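GTP cyclohydrolase 1 type 2 homolog (PDB 3LNL) is of unknown function but belongs to the NIF3 family, forms a hexameric toroid capped by PII-like domains and binds two zinc ions at a dinuclear centre. Local coordinates at residues V244-A258 with F272-I285. The protein carries 2 engineered substitutions. Sequence-based numbering, arbitrary orientation.
Sequences VMAEVDNQMTLEDFA and FVGESNQKIKRIAI
The contact is an antiparallel beta ladder between strands 244-253 and 279-285 in the NIF3 part of the fold, kinked at Asp249-Asn250 and continued by a helix that packs on the sheet. Paired backbone hydrogen bonds join Val244 to Ile285 and Ala246 to Ile283; past the corner, Met252 pairs with Ile280 in the same way. Lys281 grips Val248 twice at the corner: its O accepts from Val248 N, while its side chain, turned about CB-CG (chi2 72°), carries NZ to within 2.7 Å of Val248 O. Glu247 lies obliquely across this lysine, its OE1 3.2 Å from Lys281 CE, but its OE2 is hydrogen-bonded to Asn124 ND2. On the sheet face bearing Ile280 and Ile283, Ile283 CD1 fits tightly against Val248 CG1 (3.4 Å) and meets Phe257 CZ at 3.6 Å, Phe257 and Ile283 approaching from opposite directions. Val304 and Val306 of the parallel neighbouring strand also touch Ile283. At the far end, Leu254 CD2 lies 3.8 Å from Phe272 CD1, and Phe272 continues the sheet into a second subunit. Thr253 is the helix N-cap, its OG1 accepting from Asp256 N. Glu255 N donates to a lone pair of Ser276 O at 3.0 Å, and a water links Glu255 OE1 to Ser276 OG.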
loop_
_atom_site.group_PDB
_atom_site.type_symbol
_atom_site.label_atom_id
_atom_site.label_comp_id
_atom_site.label_asym_id
_atom_site.label_seq_id
_atom_site.Cartn_x
_atom_site.Cartn_y
_atom_site.Cartn_z
ATOM N N VAL B 244 22.075 23.336 -4.051
ATOM C CA VAL B 244 22.422 24.510 -4.828
ATOM C C VAL B 244 23.149 24.125 -6.098
ATOM O O VAL B 244 23.832 23.076 -6.169
ATOM C CB VAL B 244 23.328 25.506 -4.032
ATOM C CG1 VAL B 244 22.519 26.128 -2.849
ATOM C CG2 VAL B 244 24.680 24.867 -3.588
ATOM N N MET B 245 23.047 25.004 -7.099
ATOM C CA MET B 245 23.917 24.957 -8.271
ATOM C C MET B 245 24.829 26.133 -8.125
ATOM O O MET B 245 24.367 27.213 -7.786
ATOM C CB MET B 245 23.137 25.071 -9.612
ATOM C CG MET B 245 23.993 24.761 -10.856
ATOM S SD MET B 245 24.268 22.953 -11.100
ATOM C CE MET B 245 22.567 22.429 -11.524
ATOM N N ALA B 246 26.111 25.958 -8.439
ATOM C CA ALA B 246 27.065 27.038 -8.413
ATOM C C ALA B 246 28.162 26.764 -9.458
ATOM O O ALA B 246 28.110 25.750 -10.161
ATOM C CB ALA B 246 27.662 27.136 -7.029
ATOM N N GLU B 247 29.137 27.668 -9.555
ATOM C CA GLU B 247 30.262 27.498 -10.478
ATOM C C GLU B 247 31.595 27.809 -9.838
ATOM O O GLU B 247 31.689 28.604 -8.876
ATOM C CB GLU B 247 30.134 28.315 -11.794
ATOM C CG GLU B 247 28.941 29.105 -11.995
ATOM C CD GLU B 247 29.077 30.039 -13.188
ATOM O OE1 GLU B 247 29.130 29.566 -14.353
ATOM O OE2 GLU B 247 29.222 31.250 -12.955
ATOM N N VAL B 248 32.628 27.173 -10.382
ATOM C CA VAL B 248 34.003 27.516 -10.033
ATOM C C VAL B 248 34.305 28.786 -10.765
ATOM O O VAL B 248 33.643 29.098 -11.778
ATOM C CB VAL B 248 35.015 26.411 -10.369
ATOM C CG1 VAL B 248 34.850 25.284 -9.372
ATOM C CG2 VAL B 248 34.839 25.888 -11.801
ATOM N N ASP B 249 35.214 29.566 -10.175
ATOM C CA ASP B 249 35.688 30.812 -10.766
ATOM C C ASP B 249 36.211 30.546 -12.160
ATOM O O ASP B 249 35.843 31.242 -13.121
ATOM C CB ASP B 249 36.851 31.380 -9.935
ATOM C CG ASP B 249 36.389 32.017 -8.631
ATOM O OD1 ASP B 249 37.177 32.055 -7.647
ATOM O OD2 ASP B 249 35.230 32.497 -8.592
ATOM N N ASN B 250 37.074 29.528 -12.237
ATOM C CA ASN B 250 37.770 29.124 -13.467
ATOM C C ASN B 250 37.504 27.644 -13.720
ATOM O O ASN B 250 37.752 26.884 -12.839
ATOM C CB ASN B 250 39.283 29.354 -13.264
ATOM C CG ASN B 250 39.616 30.813 -12.998
ATOM O OD1 ASN B 250 39.430 31.637 -13.869
ATOM N ND2 ASN B 250 40.068 31.136 -11.787
ATOM N N GLN B 251 36.965 27.277 -14.887
ATOM C CA GLN B 251 36.824 25.875 -15.343
ATOM C C GLN B 251 38.087 25.087 -14.950
ATOM O O GLN B 251 39.201 25.552 -15.170
ATOM C CB GLN B 251 36.568 25.803 -16.888
ATOM C CG GLN B 251 35.964 24.461 -17.403
ATOM C CD GLN B 251 35.802 24.321 -18.944
ATOM O OE1 GLN B 251 36.763 24.503 -19.670
ATOM N NE2 GLN B 251 34.584 23.896 -19.425
ATOM N N MET B 252 37.917 23.933 -14.312
ATOM C CA MET B 252 39.032 23.121 -13.889
ATOM C C MET B 252 38.731 21.635 -14.084
ATOM O O MET B 252 37.636 21.266 -14.474
ATOM C CB MET B 252 39.373 23.412 -12.447
ATOM C CG MET B 252 38.305 23.080 -11.474
ATOM S SD MET B 252 38.561 23.993 -9.907
ATOM C CE MET B 252 39.949 23.140 -9.277
ATOM N N THR B 253 39.715 20.780 -13.849
ATOM C CA THR B 253 39.496 19.345 -14.059
ATOM C C THR B 253 38.786 18.779 -12.832
ATOM O O THR B 253 38.921 19.282 -11.723
ATOM C CB THR B 253 40.811 18.570 -14.328
ATOM O OG1 THR B 253 41.615 18.559 -13.147
ATOM C CG2 THR B 253 41.650 19.166 -15.544
ATOM N N LEU B 254 38.011 17.719 -13.047
ATOM C CA LEU B 254 37.377 17.000 -11.984
ATOM C C LEU B 254 38.339 16.645 -10.815
ATOM O O LEU B 254 37.985 16.832 -9.628
ATOM C CB LEU B 254 36.720 15.724 -12.521
ATOM C CG LEU B 254 35.942 14.839 -11.566
ATOM C CD1 LEU B 254 34.870 15.642 -10.768
ATOM C CD2 LEU B 254 35.267 13.672 -12.374
ATOM N N GLU B 255 39.490 16.081 -11.124
ATOM C CA GLU B 255 40.408 15.702 -10.063
ATOM C C GLU B 255 40.957 16.909 -9.326
ATOM O O GLU B 255 41.098 16.870 -8.109
ATOM C CB GLU B 255 41.551 14.845 -10.578
ATOM C CG GLU B 255 42.558 15.554 -11.355
ATOM C CD GLU B 255 43.651 14.611 -11.866
ATOM O OE1 GLU B 255 44.380 15.050 -12.791
ATOM O OE2 GLU B 255 43.744 13.455 -11.345
ATOM N N ASP B 256 41.166 18.003 -10.034
ATOM C CA ASP B 256 41.663 19.219 -9.402
ATOM C C ASP B 256 40.599 19.835 -8.505
ATOM O O ASP B 256 40.915 20.330 -7.425
ATOM C CB ASP B 256 42.126 20.231 -10.451
ATOM C CG ASP B 256 43.459 19.834 -11.095
ATOM O OD1 ASP B 256 44.094 18.836 -10.696
ATOM O OD2 ASP B 256 43.868 20.542 -11.993
ATOM N N PHE B 257 39.346 19.814 -8.969
ATOM C CA PHE B 257 38.231 20.269 -8.161
ATOM C C PHE B 257 38.070 19.415 -6.907
ATOM O O PHE B 257 37.954 19.961 -5.798
ATOM C CB PHE B 257 36.924 20.310 -8.953
ATOM C CG PHE B 257 35.786 20.870 -8.173
ATOM C CD1 PHE B 257 35.885 22.124 -7.587
ATOM C CD2 PHE B 257 34.624 20.133 -7.988
ATOM C CE1 PHE B 257 34.857 22.635 -6.815
ATOM C CE2 PHE B 257 33.581 20.658 -7.264
ATOM C CZ PHE B 257 33.702 21.924 -6.688
ATOM N N ALA B 258 38.093 18.096 -7.070
ATOM C CA ALA B 258 38.056 17.203 -5.919
ATOM C C ALA B 258 39.161 17.511 -4.883
ATOM O O ALA B 258 38.883 17.570 -3.675
ATOM C CB ALA B 258 38.114 15.714 -6.355
ATOM N N PHE B 272 36.026 10.321 -6.222
ATOM C CA PHE B 272 35.255 10.854 -7.289
ATOM C C PHE B 272 34.993 9.810 -8.334
ATOM O O PHE B 272 35.636 8.777 -8.370
ATOM C CB PHE B 272 35.873 12.125 -7.862
ATOM C CG PHE B 272 37.189 11.936 -8.554
ATOM C CD1 PHE B 272 37.245 11.628 -9.899
ATOM C CD2 PHE B 272 38.374 12.160 -7.877
ATOM C CE1 PHE B 272 38.475 11.476 -10.524
ATOM C CE2 PHE B 272 39.589 12.055 -8.516
ATOM C CZ PHE B 272 39.632 11.694 -9.831
ATOM N N VAL B 273 33.964 10.068 -9.113
ATOM C CA VAL B 273 33.565 9.193 -10.187
ATOM C C VAL B 273 33.533 10.014 -11.444
ATOM O O VAL B 273 32.821 11.023 -11.508
ATOM C CB VAL B 273 32.146 8.579 -9.932
ATOM C CG1 VAL B 273 31.706 7.643 -11.103
ATOM C CG2 VAL B 273 32.113 7.832 -8.599
ATOM N N GLY B 274 34.280 9.570 -12.451
ATOM C CA GLY B 274 34.362 10.261 -13.762
ATOM C C GLY B 274 35.820 10.364 -14.198
ATOM O O GLY B 274 36.730 10.076 -13.411
ATOM N N GLU B 275 36.037 10.757 -15.444
ATOM C CA GLU B 275 37.380 10.890 -16.003
ATOM C C GLU B 275 38.071 12.011 -15.204
ATOM O O GLU B 275 37.490 13.075 -14.959
ATOM C CB GLU B 275 37.356 11.230 -17.536
ATOM C CG GLU B 275 36.575 10.275 -18.539
ATOM C CD GLU B 275 36.539 10.798 -20.044
ATOM O OE1 GLU B 275 36.765 12.022 -20.316
ATOM O OE2 GLU B 275 36.304 9.978 -20.980
ATOM N N SER B 276 39.286 11.739 -14.747
ATOM C CA SER B 276 39.999 12.648 -13.851
ATOM C C SER B 276 40.293 14.009 -14.503
ATOM O O SER B 276 40.362 15.029 -13.817
ATOM C CB SER B 276 41.301 11.980 -13.360
ATOM O OG SER B 276 42.117 11.679 -14.467
ATOM N N ASN B 277 40.410 14.018 -15.831
ATOM C CA ASN B 277 40.668 15.241 -16.596
ATOM C C ASN B 277 39.397 15.890 -17.183
ATOM O O ASN B 277 39.478 16.784 -18.010
ATOM C CB ASN B 277 41.700 14.974 -17.720
ATOM C CG ASN B 277 41.120 14.132 -18.886
ATOM O OD1 ASN B 277 39.932 13.792 -18.905
ATOM N ND2 ASN B 277 41.955 13.821 -19.850
ATOM N N GLN B 278 38.229 15.439 -16.740
ATOM C CA GLN B 278 36.967 16.017 -17.186
ATOM C C GLN B 278 36.891 17.489 -16.770
ATOM O O GLN B 278 37.202 17.843 -15.630
ATOM C CB GLN B 278 35.840 15.195 -16.524
ATOM C CG GLN B 278 34.403 15.548 -16.906
ATOM C CD GLN B 278 34.006 15.024 -18.260
ATOM O OE1 GLN B 278 34.472 13.975 -18.682
ATOM N NE2 GLN B 278 33.143 15.765 -18.953
ATOM N N LYS B 279 36.506 18.360 -17.685
ATOM C CA LYS B 279 36.393 19.763 -17.371
ATOM C C LYS B 279 35.079 20.050 -16.634
ATOM O O LYS B 279 34.031 19.645 -17.101
ATOM C CB LYS B 279 36.391 20.575 -18.611
ATOM C CG LYS B 279 37.554 20.278 -19.518
ATOM C CD LYS B 279 38.768 20.945 -19.065
ATOM C CE LYS B 279 39.698 21.257 -20.256
ATOM N NZ LYS B 279 41.057 21.159 -19.676
ATOM N N ILE B 280 35.172 20.801 -15.554
ATOM C CA ILE B 280 34.108 21.036 -14.606
ATOM C C ILE B 280 33.915 22.546 -14.566
ATOM O O ILE B 280 34.868 23.262 -14.363
ATOM C CB ILE B 280 34.585 20.576 -13.169
ATOM C CG1 ILE B 280 34.579 19.053 -13.035
ATOM C CG2 ILE B 280 33.732 21.088 -12.059
ATOM C CD1 ILE B 280 33.564 18.336 -13.937
ATOM N N LYS B 281 32.690 23.028 -14.713
ATOM C CA LYS B 281 32.394 24.428 -14.418
ATOM C C LYS B 281 31.235 24.604 -13.436
ATOM O O LYS B 281 31.342 25.410 -12.485
ATOM C CB LYS B 281 32.072 25.153 -15.710
ATOM C CG LYS B 281 31.580 26.541 -15.501
ATOM C CD LYS B 281 32.710 27.468 -15.047
ATOM C CE LYS B 281 32.221 28.878 -14.986
ATOM N NZ LYS B 281 33.268 29.669 -14.360
ATOM N N ARG B 282 30.122 23.931 -13.717
ATOM C CA ARG B 282 28.937 24.005 -12.900
ATOM C C ARG B 282 28.829 22.786 -11.976
ATOM O O ARG B 282 28.968 21.650 -12.406
ATOM C CB ARG B 282 27.683 24.140 -13.772
ATOM C CG ARG B 282 27.802 25.239 -14.787
ATOM C CD ARG B 282 26.565 25.375 -15.670
ATOM N NE ARG B 282 25.448 25.781 -14.832
ATOM C CZ ARG B 282 24.181 25.762 -15.213
ATOM N NH1 ARG B 282 23.850 25.342 -16.435
ATOM N NH2 ARG B 282 23.241 26.175 -14.366
ATOM N N ILE B 283 28.528 23.058 -10.712
ATOM C CA ILE B 283 28.572 22.124 -9.623
ATOM C C ILE B 283 27.212 22.091 -8.921
ATOM O O ILE B 283 26.695 23.111 -8.530
ATOM C CB ILE B 283 29.672 22.592 -8.659
ATOM C CG1 ILE B 283 31.047 22.601 -9.443
ATOM C CG2 ILE B 283 29.785 21.645 -7.445
ATOM C CD1 ILE B 283 31.835 23.748 -9.152
ATOM N N ALA B 284 26.613 20.911 -8.784
ATOM C CA ALA B 284 25.422 20.763 -7.949
ATOM C C ALA B 284 25.893 20.151 -6.624
ATOM O O ALA B 284 26.712 19.221 -6.638
ATOM C CB ALA B 284 24.413 19.852 -8.634
ATOM N N ILE B 285 25.353 20.631 -5.519
ATOM C CA ILE B 285 25.743 20.182 -4.170
ATOM C C ILE B 285 24.528 19.864 -3.329
ATOM O O ILE B 285 23.646 20.694 -3.168
ATOM C CB ILE B 285 26.529 21.245 -3.407
ATOM C CG1 ILE B 285 27.820 21.636 -4.128
ATOM C CG2 ILE B 285 26.899 20.728 -1.996
ATOM C CD1 ILE B 285 28.331 23.035 -3.706
HETATM O O HOH W 1 43.880 14.145 -15.142
#